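Local structure of putative dioxygenase (1H-3-hydroxy-4-oxoquinaldine 2,4-dioxygenase) (6RA3) at residues A[88-93]-A[111-116]; A[73-78]-A[103-108]; A[14-19]-A[50-55]. The protein cleaves the ring of the Pseudomonas quinolone signal (PQS) with dioxygen, releasing N-octanoylanthranilate and carbon monoxide, on an alpha/beta-hydrolase fold. All coordinates share one frame; numbering follows the deposited sequence.

How the interactions relate
All three contacts belong to the alpha/beta core. Interactions 1 and 3 both reach its central sheet: interaction 3 pairs two antiparallel strands and is largely buried, whereas interaction 1 sits at the entry to strand 90-95 and is partly open at Asp88 and Gln112. Interaction 2 joins helices 71-84 and 99-109, the elements before and after strand 90-95. It touches interaction 1 where Phe90 CZ meets Ile105 CG2, and interaction 3 where Thr78 OG1 meets Val54 CG1. Their chemistry differs: interaction 3 rests on backbone bonds and two carboxylate-guanidinium pairs, interaction 2 on apolar contact with an ion pair inside one helix, and interaction 1 combines a backbone bond and an arginine-to-carbonyl bond with apolar contact.

Interaction 1: residues A[88-93]-A[111-116]; sequences DSFVPI and AQRVPA
Val114 CG2 lies over one face of the Phe90 ring, 3.6 Å from the ring centroid and shifted toward the rim, a CH-pi contact. At the ring's edge, near its plane, come Arg113 NE and the carbonyl O of Asp88. Here a beta-alpha-beta crossover closes: strand 90-95 runs through helix 99-109 into the parallel strand 116-120, and the returning loop passes the start of the first strand. Phe90 CB sets off away from that loop, but chi1 of 61° puts CG between the backbone N and the carbonyl carbon, and the end of the side chain comes nearer the loop again. The Arg113 guanidinium stands 80° to the ring. Its NE donates to Asp88 O at 2.7 Å from above the carbonyl plane, with Asp88 O itself near the guanidinium plane. Asp88 OD1, 4.0 Å from Arg113 NE, can add only charge attraction; the salt bridge of Arg113 runs from NH2 to Asp83. Phe90 N donates to Arg113 O at 3.0 Å. Farther on, Pro92 CD packs against Val114 CG1 at 3.7 Å. Buried Phe90 O has no hydrogen-bond partner and meets carbon instead, a CA-H contact from Val114 CA at 3.5 Å.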
ATOM      1  N   ASP A  88     -16.598 -19.838  -5.331  1.00 51.08           N
ATOM      2  CA  ASP A  88     -17.689 -20.510  -6.027  1.00 54.40           C
ATOM      3  C   ASP A  88     -18.875 -19.555  -6.130  1.00 50.23           C
ATOM      4  O   ASP A  88     -18.872 -18.641  -6.966  1.00 41.77           O
ATOM      5  CB  ASP A  88     -18.070 -21.821  -5.330  1.00 49.93           C
ATOM      6  CG  ASP A  88     -19.014 -22.681  -6.188  1.00 68.60           C
ATOM      7  OD1 ASP A  88     -19.354 -22.264  -7.335  1.00 56.64           O
ATOM      8  OD2 ASP A  88     -19.405 -23.780  -5.728  1.00 77.37           O
ATOM      9  N   SER A  89     -19.886 -19.726  -5.287  1.00 48.09           N
ATOM     10  CA  SER A  89     -21.073 -18.901  -5.411  1.00 44.21           C
ATOM     11  C   SER A  89     -20.818 -17.535  -4.792  1.00 40.48           C
ATOM     12  O   SER A  89     -20.140 -17.409  -3.768  1.00 41.05           O
ATOM     13  CB  SER A  89     -22.287 -19.572  -4.763  1.00 50.75           C
ATOM     14  OG  SER A  89     -22.095 -19.799  -3.376  1.00 53.40           O
ATOM     15  N   PHE A  90     -21.358 -16.499  -5.427  1.00 38.71           N
ATOM     16  CA  PHE A  90     -21.060 -15.157  -4.980  1.00 37.75           C
ATOM     17  C   PHE A  90     -22.175 -14.213  -5.368  1.00 35.11           C
ATOM     18  O   PHE A  90     -22.960 -14.466  -6.285  1.00 37.42           O
ATOM     19  CB  PHE A  90     -19.703 -14.669  -5.528  1.00 39.29           C
ATOM     20  CG  PHE A  90     -19.604 -14.590  -7.046  1.00 34.05           C
ATOM     21  CD1 PHE A  90     -19.159 -15.672  -7.790  1.00 37.41           C
ATOM     22  CD2 PHE A  90     -19.882 -13.410  -7.702  1.00 35.20           C
ATOM     23  CE1 PHE A  90     -19.018 -15.580  -9.191  1.00 31.07           C
ATOM     24  CE2 PHE A  90     -19.737 -13.303  -9.091  1.00 27.46           C
ATOM     25  CZ  PHE A  90     -19.308 -14.380  -9.825  1.00 31.76           C
ATOM     26  N   VAL A  91     -22.201 -13.107  -4.649  1.00 32.11           N
ATOM     27  CA  VAL A  91     -23.233 -12.093  -4.759  1.00 35.13           C
ATOM     28  C   VAL A  91     -22.552 -10.774  -5.089  1.00 38.83           C
ATOM     29  O   VAL A  91     -22.036 -10.093  -4.203  1.00 35.37           O
ATOM     30  CB  VAL A  91     -24.046 -11.984  -3.457  1.00 35.01           C
ATOM     31  CG1 VAL A  91     -24.894 -10.740  -3.463  1.00 31.36           C
ATOM     32  CG2 VAL A  91     -24.893 -13.225  -3.269  1.00 35.92           C
ATOM     33  N   PRO A  92     -22.556 -10.361  -6.364  1.00 39.98           N
ATOM     34  CA  PRO A  92     -22.055  -9.026  -6.704  1.00 34.54           C
ATOM     35  C   PRO A  92     -22.824  -7.915  -6.009  1.00 32.04           C
ATOM     36  O   PRO A  92     -24.048  -7.948  -5.915  1.00 36.03           O
ATOM     37  CB  PRO A  92     -22.240  -8.956  -8.219  1.00 28.68           C
ATOM     38  CG  PRO A  92     -22.253 -10.354  -8.682  1.00 42.37           C
ATOM     39  CD  PRO A  92     -22.804 -11.187  -7.567  1.00 35.77           C
ATOM     40  N   ILE A  93     -22.078  -6.939  -5.502  1.00 26.03           N
ATOM     41  CA  ILE A  93     -22.585  -5.650  -5.061  1.00 29.73           C
ATOM     42  C   ILE A  93     -21.920  -4.608  -5.960  1.00 38.18           C
ATOM     43  O   ILE A  93     -20.687  -4.518  -5.981  1.00 34.68           O
ATOM     44  CB  ILE A  93     -22.271  -5.371  -3.582  1.00 31.63           C
ATOM     45  CG1 ILE A  93     -22.732  -6.533  -2.677  1.00 37.31           C
ATOM     46  CG2 ILE A  93     -22.883  -4.018  -3.131  1.00 27.86           C
ATOM     47  CD1 ILE A  93     -22.537  -6.243  -1.154  1.00 39.35           C
ATOM     48  N   ALA A 111     -27.586 -18.690 -12.285  1.00 53.05           N
ATOM     49  CA  ALA A 111     -28.169 -18.332 -10.997  1.00 50.08           C
ATOM     50  C   ALA A 111     -27.718 -19.235  -9.856  1.00 43.14           C
ATOM     51  O   ALA A 111     -27.950 -18.885  -8.694  1.00 46.36           O
ATOM     52  CB  ALA A 111     -29.698 -18.359 -11.091  1.00 52.61           C
ATOM     53  N   GLN A 112     -27.090 -20.381 -10.154  1.00 43.13           N
ATOM     54  CA  GLN A 112     -26.514 -21.218  -9.100  1.00 49.98           C
ATOM     55  C   GLN A 112     -25.161 -20.670  -8.651  1.00 51.10           C
ATOM     56  O   GLN A 112     -24.898 -20.565  -7.445  1.00 47.37           O
ATOM     57  CB  GLN A 112     -26.374 -22.668  -9.583  1.00 54.90           C
ATOM     58  CG  GLN A 112     -27.716 -23.414  -9.867  1.00 71.78           C
ATOM     59  CD  GLN A 112     -28.349 -23.088 -11.241  1.00 79.90           C
ATOM     60  OE1 GLN A 112     -27.663 -23.057 -12.271  1.00 84.46           O
ATOM     61  NE2 GLN A 112     -29.664 -22.847 -11.248  1.00 65.33           N
ATOM     62  N   ARG A 113     -24.311 -20.279  -9.611  1.00 47.29           N
ATOM     63  CA  ARG A 113     -23.037 -19.643  -9.280  1.00 46.04           C
ATOM     64  C   ARG A 113     -23.244 -18.218  -8.780  1.00 40.52           C
ATOM     65  O   ARG A 113     -22.567 -17.784  -7.845  1.00 39.76           O
ATOM     66  CB  ARG A 113     -22.109 -19.664 -10.495  1.00 47.39           C
ATOM     67  CG  ARG A 113     -20.788 -18.867 -10.335  1.00 48.63           C
ATOM     68  CD  ARG A 113     -19.699 -19.726  -9.701  1.00 54.90           C
ATOM     69  NE  ARG A 113     -18.417 -19.028  -9.558  1.00 56.64           N
ATOM     70  CZ  ARG A 113     -17.424 -19.047 -10.450  1.00 52.51           C
ATOM     71  NH1 ARG A 113     -17.529 -19.718 -11.597  1.00 50.15           N
ATOM     72  NH2 ARG A 113     -16.308 -18.390 -10.184  1.00 43.01           N
ATOM     73  N   VAL A 114     -24.177 -17.479  -9.373  1.00 36.62           N
ATOM     74  CA  VAL A 114     -24.485 -16.119  -8.935  1.00 38.66           C
ATOM     75  C   VAL A 114     -25.968 -16.049  -8.588  1.00 50.01           C
ATOM     76  O   VAL A 114     -26.802 -15.721  -9.455  1.00 42.06           O
ATOM     77  CB  VAL A 114     -24.106 -15.078 -10.004  1.00 44.66           C
ATOM     78  CG1 VAL A 114     -24.647 -13.680  -9.658  1.00 33.95           C
ATOM     79  CG2 VAL A 114     -22.593 -15.033 -10.139  1.00 45.55           C
ATOM     80  N   PRO A 115     -26.334 -16.343  -7.333  1.00 50.46           N
ATOM     81  CA  PRO A 115     -27.752 -16.387  -6.947  1.00 43.28           C
ATOM     82  C   PRO A 115     -28.360 -15.033  -6.672  1.00 42.71           C
ATOM     83  O   PRO A 115     -29.581 -14.941  -6.527  1.00 49.70           O
ATOM     84  CB  PRO A 115     -27.721 -17.212  -5.660  1.00 50.73           C
ATOM     85  CG  PRO A 115     -26.424 -16.784  -5.042  1.00 51.06           C
ATOM     86  CD  PRO A 115     -25.460 -16.700  -6.200  1.00 44.34           C
ATOM     87  N   ALA A 116     -27.568 -13.979  -6.578  1.00 42.05           N
ATOM     88  CA  ALA A 116     -28.153 -12.677  -6.317  1.00 40.45           C
ATOM     89  C   ALA A 116     -27.171 -11.589  -6.728  1.00 41.45           C
ATOM     90  O   ALA A 116     -25.965 -11.826  -6.863  1.00 35.83           O
ATOM     91  CB  ALA A 116     -28.547 -12.530  -4.847  1.00 41.17           C
TER

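Interaction 2: residues A[73-78]-A[103-108]; sequences EMAADT and LEIADR
Ala75 CB presses on Ile105 CG1 at 3.5 Å, closer than carbons usually pack, and this is the tight heart of the contact. Ile105 CG1 lies beside its backbone N, anti to the carbonyl carbon (chi1 -65°), which brings it over Ala75. CD1 of the same Ile105 then touches CG2 of Thr78 at 3.8 Å, the two side chains crossing at about a right angle. Thr78 can offer its methyl there because its hydroxyl turns back into its own helix: OG1 donates to Met74 O at 2.9 Å, while Thr78 N reaches the same oxygen from the opposite face of its plane. Both helices, 71-84 and 99-109, flank the central sheet of the alpha/beta-hydrolase fold, and Leu28 of strand 24-28 touches both Thr78 and Ile105. The short helical segments approach to 9.0 Å between axes and cross at -59°. Helix 99-109 starts just after His97, the probable substrate-binding residue, whose side chain is about 12 Å from that of Glu104. Toward solvent the fit is slacker. Glu104 CG still rests on Ala75 CB at 3.7 Å, but beyond it the exposed Arg108 lays one guanidinium face over Ala75 CB, and its NH1 stays 3.9 Å from Ala76 CB. What steadies this guanidinium is a salt bridge within its own helix: NE meets the anti lone pair of Glu104 OE2 at 2.6 Å, with an N-H...O angle of 175°. Glu104 OE1, the other oxygen, is taken by a salt bridge to Arg200.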
ATOM      1  N   GLU A  73     -15.176  -6.699 -20.826  1.00 36.54           N
ATOM      2  CA  GLU A  73     -13.889  -6.886 -20.157  1.00 41.11           C
ATOM      3  C   GLU A  73     -14.039  -6.803 -18.635  1.00 32.27           C
ATOM      4  O   GLU A  73     -13.401  -7.557 -17.902  1.00 33.54           O
ATOM      5  CB  GLU A  73     -12.880  -5.840 -20.655  1.00 34.33           C
ATOM      6  CG  GLU A  73     -12.319  -6.105 -22.032  1.00 39.14           C
ATOM      7  CD  GLU A  73     -13.363  -5.963 -23.143  1.00 42.89           C
ATOM      8  OE1 GLU A  73     -14.211  -5.044 -23.050  1.00 28.81           O
ATOM      9  OE2 GLU A  73     -13.345  -6.787 -24.091  1.00 48.65           O
ATOM     10  N   MET A  74     -14.857  -5.883 -18.144  1.00 27.54           N
ATOM     11  CA  MET A  74     -15.049  -5.765 -16.703  1.00 37.59           C
ATOM     12  C   MET A  74     -15.583  -7.074 -16.120  1.00 38.79           C
ATOM     13  O   MET A  74     -15.127  -7.529 -15.064  1.00 31.36           O
ATOM     14  CB  MET A  74     -15.980  -4.589 -16.417  1.00 35.37           C
ATOM     15  CG  MET A  74     -15.320  -3.222 -16.639  1.00 33.59           C
ATOM     16  SD  MET A  74     -16.499  -1.921 -17.051  1.00 43.64           S
ATOM     17  CE  MET A  74     -16.695  -1.098 -15.493  1.00 36.96           C
ATOM     18  N   ALA A  75     -16.482  -7.733 -16.847  1.00 34.28           N
ATOM     19  CA  ALA A  75     -17.055  -9.010 -16.452  1.00 37.61           C
ATOM     20  C   ALA A  75     -16.100 -10.175 -16.668  1.00 39.63           C
ATOM     21  O   ALA A  75     -16.030 -11.091 -15.837  1.00 35.38           O
ATOM     22  CB  ALA A  75     -18.340  -9.251 -17.241  1.00 42.49           C
ATOM     23  N   ALA A  76     -15.370 -10.177 -17.779  1.00 33.30           N
ATOM     24  CA  ALA A  76     -14.421 -11.249 -18.013  1.00 37.42           C
ATOM     25  C   ALA A  76     -13.308 -11.206 -16.975  1.00 38.24           C
ATOM     26  O   ALA A  76     -12.813 -12.255 -16.566  1.00 27.95           O
ATOM     27  CB  ALA A  76     -13.833 -11.157 -19.425  1.00 48.68           C
ATOM     28  N   ASP A  77     -12.896  -9.993 -16.559  1.00 33.62           N
ATOM     29  CA  ASP A  77     -11.805  -9.842 -15.587  1.00 36.30           C
ATOM     30  C   ASP A  77     -12.252 -10.272 -14.191  1.00 39.25           C
ATOM     31  O   ASP A  77     -11.510 -10.952 -13.470  1.00 29.15           O
ATOM     32  CB  ASP A  77     -11.320  -8.387 -15.472  1.00 35.10           C
ATOM     33  CG  ASP A  77     -10.684  -7.829 -16.741  1.00 30.37           C
ATOM     34  OD1 ASP A  77     -10.548  -6.584 -16.779  1.00 32.85           O
ATOM     35  OD2 ASP A  77     -10.320  -8.594 -17.651  1.00 31.24           O
ATOM     36  N   THR A  78     -13.433  -9.803 -13.768  1.00 30.32           N
ATOM     37  CA  THR A  78     -13.937 -10.101 -12.439  1.00 35.04           C
ATOM     38  C   THR A  78     -14.178 -11.587 -12.292  1.00 34.72           C
ATOM     39  O   THR A  78     -13.815 -12.183 -11.272  1.00 35.69           O
ATOM     40  CB  THR A  78     -15.217  -9.310 -12.183  1.00 33.28           C
ATOM     41  OG1 THR A  78     -14.933  -7.908 -12.210  1.00 29.19           O
ATOM     42  CG2 THR A  78     -15.853  -9.677 -10.813  1.00 37.71           C
ATOM     43  N   LEU A 103     -24.546  -7.386 -14.051  1.00 45.07           N
ATOM     44  CA  LEU A 103     -25.591  -8.142 -14.746  1.00 45.76           C
ATOM     45  C   LEU A 103     -25.003  -9.010 -15.853  1.00 42.30           C
ATOM     46  O   LEU A 103     -25.457 -10.138 -16.080  1.00 40.91           O
ATOM     47  CB  LEU A 103     -26.640  -7.173 -15.283  1.00 42.10           C
ATOM     48  CG  LEU A 103     -27.283  -6.373 -14.145  1.00 47.47           C
ATOM     49  CD1 LEU A 103     -28.088  -5.195 -14.636  1.00 46.10           C
ATOM     50  CD2 LEU A 103     -28.173  -7.306 -13.328  1.00 52.12           C
ATOM     51  N   GLU A 104     -23.969  -8.518 -16.532  1.00 38.54           N
ATOM     52  CA  GLU A 104     -23.287  -9.357 -17.502  1.00 39.51           C
ATOM     53  C   GLU A 104     -22.690 -10.566 -16.815  1.00 38.87           C
ATOM     54  O   GLU A 104     -22.788 -11.686 -17.328  1.00 36.11           O
ATOM     55  CB  GLU A 104     -22.204  -8.546 -18.244  1.00 35.88           C
ATOM     56  CG  GLU A 104     -21.414  -9.343 -19.281  1.00 42.73           C
ATOM     57  CD  GLU A 104     -22.291  -9.926 -20.396  1.00 44.71           C
ATOM     58  OE1 GLU A 104     -23.361  -9.345 -20.663  1.00 44.73           O
ATOM     59  OE2 GLU A 104     -21.907 -10.960 -21.000  1.00 43.75           O
ATOM     60  N   ILE A 105     -22.073 -10.364 -15.641  1.00 41.30           N
ATOM     61  CA  ILE A 105     -21.505 -11.496 -14.900  1.00 43.64           C
ATOM     62  C   ILE A 105     -22.612 -12.469 -14.499  1.00 44.03           C
ATOM     63  O   ILE A 105     -22.455 -13.696 -14.601  1.00 36.40           O
ATOM     64  CB  ILE A 105     -20.717 -11.011 -13.665  1.00 38.99           C
ATOM     65  CG1 ILE A 105     -19.482 -10.182 -14.075  1.00 40.68           C
ATOM     66  CG2 ILE A 105     -20.309 -12.209 -12.781  1.00 43.04           C
ATOM     67  CD1 ILE A 105     -18.919  -9.271 -12.945  1.00 38.93           C
ATOM     68  N   ALA A 106     -23.738 -11.944 -14.008  1.00 41.62           N
ATOM     69  CA  ALA A 106     -24.840 -12.835 -13.633  1.00 44.76           C
ATOM     70  C   ALA A 106     -25.308 -13.652 -14.826  1.00 43.80           C
ATOM     71  O   ALA A 106     -25.598 -14.846 -14.693  1.00 38.36           O
ATOM     72  CB  ALA A 106     -26.000 -12.042 -13.057  1.00 41.05           C
ATOM     73  N   ASP A 107     -25.355 -13.034 -16.010  1.00 45.42           N
ATOM     74  CA  ASP A 107     -25.849 -13.733 -17.193  1.00 38.08           C
ATOM     75  C   ASP A 107     -24.874 -14.807 -17.646  1.00 46.50           C
ATOM     76  O   ASP A 107     -25.287 -15.865 -18.140  1.00 47.59           O
ATOM     77  CB  ASP A 107     -26.090 -12.734 -18.321  1.00 48.82           C
ATOM     78  CG  ASP A 107     -26.824 -13.348 -19.498  1.00 55.23           C
ATOM     79  OD1 ASP A 107     -27.503 -14.381 -19.306  1.00 56.87           O
ATOM     80  OD2 ASP A 107     -26.704 -12.795 -20.618  1.00 53.70           O
ATOM     81  N   ARG A 108     -23.572 -14.560 -17.493  1.00 40.28           N
ATOM     82  CA  ARG A 108     -22.607 -15.520 -18.010  1.00 37.09           C
ATOM     83  C   ARG A 108     -22.535 -16.783 -17.168  1.00 35.32           C
ATOM     84  O   ARG A 108     -22.252 -17.863 -17.700  1.00 40.14           O
ATOM     85  CB  ARG A 108     -21.232 -14.866 -18.097  1.00 42.50           C
ATOM     86  CG  ARG A 108     -21.155 -13.758 -19.127  1.00 44.80           C
ATOM     87  CD  ARG A 108     -19.748 -13.228 -19.258  1.00 41.73           C
ATOM     88  NE  ARG A 108     -19.701 -12.184 -20.279  1.00 46.30           N
ATOM     89  CZ  ARG A 108     -18.589 -11.753 -20.853  1.00 48.03           C
ATOM     90  NH1 ARG A 108     -17.430 -12.275 -20.496  1.00 43.79           N
ATOM     91  NH2 ARG A 108     -18.644 -10.801 -21.773  1.00 55.57           N
TER

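Interaction 3: residues A[14-19]-A[50-55]; sequences FDDQGH and RTVRVC
Arg53 grips Asp15 side-on across two antiparallel strands, NH2 to OD1 at 2.6 Å and NE to OD2 at 3.0 Å. Asp15 OD1 holds a second donor, Gln17 NE2 at 3.1 Å, which arrives from the opposite face of the carboxylate plane from Arg53 NH2. The remaining ends are satisfied outside: Arg53 NH1 by a salt bridge to Asp39, Gln17 OE1 by Arg46. A water donates to Thr51 O at 3.2 Å and, weakly, to Asp15 OD2. On the other face of the sheet Arg50, its chain extended from CG to NE, holds Asp16 in the same side-on way: NE to OD1 and NH2 to OD2, both 3.0 Å, each nitrogen approaching from above the carboxylate plane. Asp16 OD2 also accepts from Gly174 N of the second subunit, and Arg50 NH2 also donates to Leu85 O. The backbone bonds come from two hydrogen-bonded pairs, Asp15 with Arg53 and Gln17 with Thr51, each bonded in both directions; Thr51 N to Gln17 O is short at 2.7 Å. Gly18, just past the strand, has a phi of 99° that suits glycine, and its backbone bonds to the second subunit. Next to it His19 touches the bound product. Strand 51-54 lies between strands 10-17 and 24-28, with helix 42-48 over Gln17, Thr51 and Arg53 and helix 71-84 over Phe14 and Val54.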
ATOM      1  N   PHE A  14      -7.310  -6.031  -5.959  1.00 25.71           N
ATOM      2  CA  PHE A  14      -8.392  -6.571  -5.136  1.00 25.66           C
ATOM      3  C   PHE A  14      -7.914  -6.709  -3.693  1.00 32.17           C
ATOM      4  O   PHE A  14      -6.725  -6.545  -3.382  1.00 22.85           O
ATOM      5  CB  PHE A  14      -8.852  -7.904  -5.707  1.00 25.55           C
ATOM      6  CG  PHE A  14      -7.867  -9.024  -5.530  1.00 25.57           C
ATOM      7  CD1 PHE A  14      -6.831  -9.195  -6.428  1.00 27.16           C
ATOM      8  CD2 PHE A  14      -7.978  -9.910  -4.455  1.00 26.71           C
ATOM      9  CE1 PHE A  14      -5.898 -10.207  -6.261  1.00 30.59           C
ATOM     10  CE2 PHE A  14      -7.054 -10.929  -4.285  1.00 24.36           C
ATOM     11  CZ  PHE A  14      -6.026 -11.095  -5.208  1.00 24.74           C
ATOM     12  N   ASP A  15      -8.865  -6.971  -2.803  1.00 25.28           N
ATOM     13  CA  ASP A  15      -8.541  -7.580  -1.517  1.00 28.33           C
ATOM     14  C   ASP A  15      -9.628  -8.583  -1.148  1.00 32.34           C
ATOM     15  O   ASP A  15     -10.737  -8.582  -1.693  1.00 30.91           O
ATOM     16  CB  ASP A  15      -8.291  -6.528  -0.429  1.00 28.72           C
ATOM     17  CG  ASP A  15      -9.542  -5.818   0.049  1.00 37.39           C
ATOM     18  OD1 ASP A  15      -9.400  -5.051   1.030  1.00 34.26           O
ATOM     19  OD2 ASP A  15     -10.644  -6.020  -0.516  1.00 40.46           O
ATOM     20  N   ASP A  16      -9.257  -9.477  -0.244  1.00 31.83           N
ATOM     21  CA  ASP A  16     -10.003 -10.693   0.064  1.00 27.49           C
ATOM     22  C   ASP A  16      -9.983 -10.837   1.580  1.00 29.65           C
ATOM     23  O   ASP A  16      -8.911 -11.020   2.155  1.00 22.16           O
ATOM     24  CB  ASP A  16      -9.341 -11.874  -0.641  1.00 30.33           C
ATOM     25  CG  ASP A  16      -9.858 -13.210  -0.183  1.00 36.71           C
ATOM     26  OD1 ASP A  16     -10.941 -13.223   0.443  1.00 32.12           O
ATOM     27  OD2 ASP A  16      -9.168 -14.241  -0.460  1.00 34.56           O
ATOM     28  N   GLN A  17     -11.149 -10.726   2.226  1.00 26.10           N
ATOM     29  CA  GLN A  17     -11.273 -10.677   3.680  1.00 32.39           C
ATOM     30  C   GLN A  17     -12.458 -11.537   4.116  1.00 35.09           C
ATOM     31  O   GLN A  17     -13.514 -11.500   3.476  1.00 31.72           O
ATOM     32  CB  GLN A  17     -11.472  -9.233   4.179  1.00 31.52           C
ATOM     33  CG  GLN A  17     -10.332  -8.283   3.838  1.00 32.94           C
ATOM     34  CD  GLN A  17     -10.365  -7.009   4.635  1.00 33.10           C
ATOM     35  OE1 GLN A  17     -10.523  -7.016   5.862  1.00 37.66           O
ATOM     36  NE2 GLN A  17     -10.203  -5.900   3.954  1.00 40.09           N
ATOM     37  N   GLY A  18     -12.282 -12.310   5.186  1.00 33.87           N
ATOM     38  CA  GLY A  18     -13.321 -13.125   5.812  1.00 36.76           C
ATOM     39  C   GLY A  18     -13.269 -14.584   5.390  1.00 34.90           C
ATOM     40  O   GLY A  18     -12.771 -14.933   4.312  1.00 35.04           O
ATOM     41  N   HIS A  19     -13.782 -15.483   6.270  1.00 36.54           N
ATOM     42  CA  HIS A  19     -13.830 -16.899   5.929  1.00 42.40           C
ATOM     43  C   HIS A  19     -15.156 -17.585   6.255  1.00 46.23           C
ATOM     44  O   HIS A  19     -15.231 -18.816   6.178  1.00 45.72           O
ATOM     45  CB  HIS A  19     -12.674 -17.646   6.616  1.00 47.28           C
ATOM     46  CG  HIS A  19     -11.359 -17.498   5.911  1.00 51.45           C
ATOM     47  ND1 HIS A  19     -10.439 -16.524   6.236  1.00 56.92           N
ATOM     48  CD2 HIS A  19     -10.814 -18.202   4.891  1.00 52.21           C
ATOM     49  CE1 HIS A  19      -9.379 -16.641   5.454  1.00 48.31           C
ATOM     50  NE2 HIS A  19      -9.585 -17.649   4.624  1.00 58.22           N
ATOM     51  N   ARG A  50     -17.094 -14.086   3.457  1.00 30.82           N
ATOM     52  CA  ARG A  50     -15.912 -13.745   2.688  1.00 27.86           C
ATOM     53  C   ARG A  50     -16.304 -12.648   1.727  1.00 35.57           C
ATOM     54  O   ARG A  50     -17.288 -12.784   0.994  1.00 30.20           O
ATOM     55  CB  ARG A  50     -15.376 -14.948   1.919  1.00 27.44           C
ATOM     56  CG  ARG A  50     -14.084 -14.691   1.092  1.00 30.01           C
ATOM     57  CD  ARG A  50     -13.707 -15.904   0.247  1.00 34.77           C
ATOM     58  NE  ARG A  50     -12.443 -15.725  -0.438  1.00 31.27           N
ATOM     59  CZ  ARG A  50     -11.890 -16.623  -1.238  1.00 27.51           C
ATOM     60  NH1 ARG A  50     -12.489 -17.762  -1.481  1.00 34.05           N
ATOM     61  NH2 ARG A  50     -10.715 -16.371  -1.797  1.00 36.09           N
ATOM     62  N   THR A  51     -15.570 -11.541   1.786  1.00 31.98           N
ATOM     63  CA  THR A  51     -15.785 -10.382   0.932  1.00 27.70           C
ATOM     64  C   THR A  51     -14.539 -10.135   0.086  1.00 33.78           C
ATOM     65  O   THR A  51     -13.430 -10.033   0.622  1.00 27.13           O
ATOM     66  CB  THR A  51     -16.113  -9.183   1.797  1.00 28.57           C
ATOM     67  OG1 THR A  51     -17.352  -9.440   2.469  1.00 36.83           O
ATOM     68  CG2 THR A  51     -16.213  -7.892   0.958  1.00 34.81           C
ATOM     69  N   VAL A  52     -14.726 -10.073  -1.233  1.00 32.83           N
ATOM     70  CA  VAL A  52     -13.670  -9.795  -2.210  1.00 31.92           C
ATOM     71  C   VAL A  52     -14.028  -8.462  -2.853  1.00 32.06           C
ATOM     72  O   VAL A  52     -15.058  -8.357  -3.535  1.00 29.21           O
ATOM     73  CB  VAL A  52     -13.553 -10.905  -3.273  1.00 25.27           C
ATOM     74  CG1 VAL A  52     -12.584 -10.495  -4.404  1.00 27.09           C
ATOM     75  CG2 VAL A  52     -13.137 -12.213  -2.676  1.00 27.09           C
ATOM     76  N   ARG A  53     -13.219  -7.439  -2.608  1.00 30.58           N
ATOM     77  CA  ARG A  53     -13.419  -6.140  -3.243  1.00 31.33           C
ATOM     78  C   ARG A  53     -12.564  -6.081  -4.504  1.00 36.84           C
ATOM     79  O   ARG A  53     -11.373  -6.398  -4.463  1.00 28.23           O
ATOM     80  CB  ARG A  53     -13.071  -4.993  -2.302  1.00 24.50           C
ATOM     81  CG  ARG A  53     -13.872  -4.951  -1.029  1.00 31.44           C
ATOM     82  CD  ARG A  53     -13.647  -3.655  -0.298  1.00 31.56           C
ATOM     83  NE  ARG A  53     -12.286  -3.622   0.231  1.00 33.10           N
ATOM     84  CZ  ARG A  53     -11.695  -2.552   0.745  1.00 35.70           C
ATOM     85  NH1 ARG A  53     -12.327  -1.386   0.806  1.00 37.82           N
ATOM     86  NH2 ARG A  53     -10.462  -2.659   1.211  1.00 35.14           N
ATOM     87  N   VAL A  54     -13.179  -5.714  -5.632  1.00 35.11           N
ATOM     88  CA  VAL A  54     -12.545  -5.843  -6.938  1.00 30.43           C
ATOM     89  C   VAL A  54     -12.434  -4.473  -7.589  1.00 33.35           C
ATOM     90  O   VAL A  54     -13.383  -3.687  -7.585  1.00 25.93           O
ATOM     91  CB  VAL A  54     -13.317  -6.803  -7.858  1.00 33.16           C
ATOM     92  CG1 VAL A  54     -12.703  -6.805  -9.246  1.00 35.87           C
ATOM     93  CG2 VAL A  54     -13.327  -8.193  -7.296  1.00 33.10           C
ATOM     94  N   CYS A  55     -11.268  -4.206  -8.161  1.00 31.56           N
ATOM     95  CA  CYS A  55     -11.013  -3.004  -8.939  1.00 31.22           C
ATOM     96  C   CYS A  55     -11.124  -3.349 -10.417  1.00 23.62           C
ATOM     97  O   CYS A  55     -10.780  -4.455 -10.826  1.00 23.76           O
ATOM     98  CB  CYS A  55      -9.610  -2.451  -8.652  1.00 29.03           C
ATOM     99  SG  CYS A  55      -9.333  -1.725  -7.035  1.00 32.89           S
TER
HETATM  100  O   HOH W   1     -12.074  -7.183   1.346  1.00 35.86           O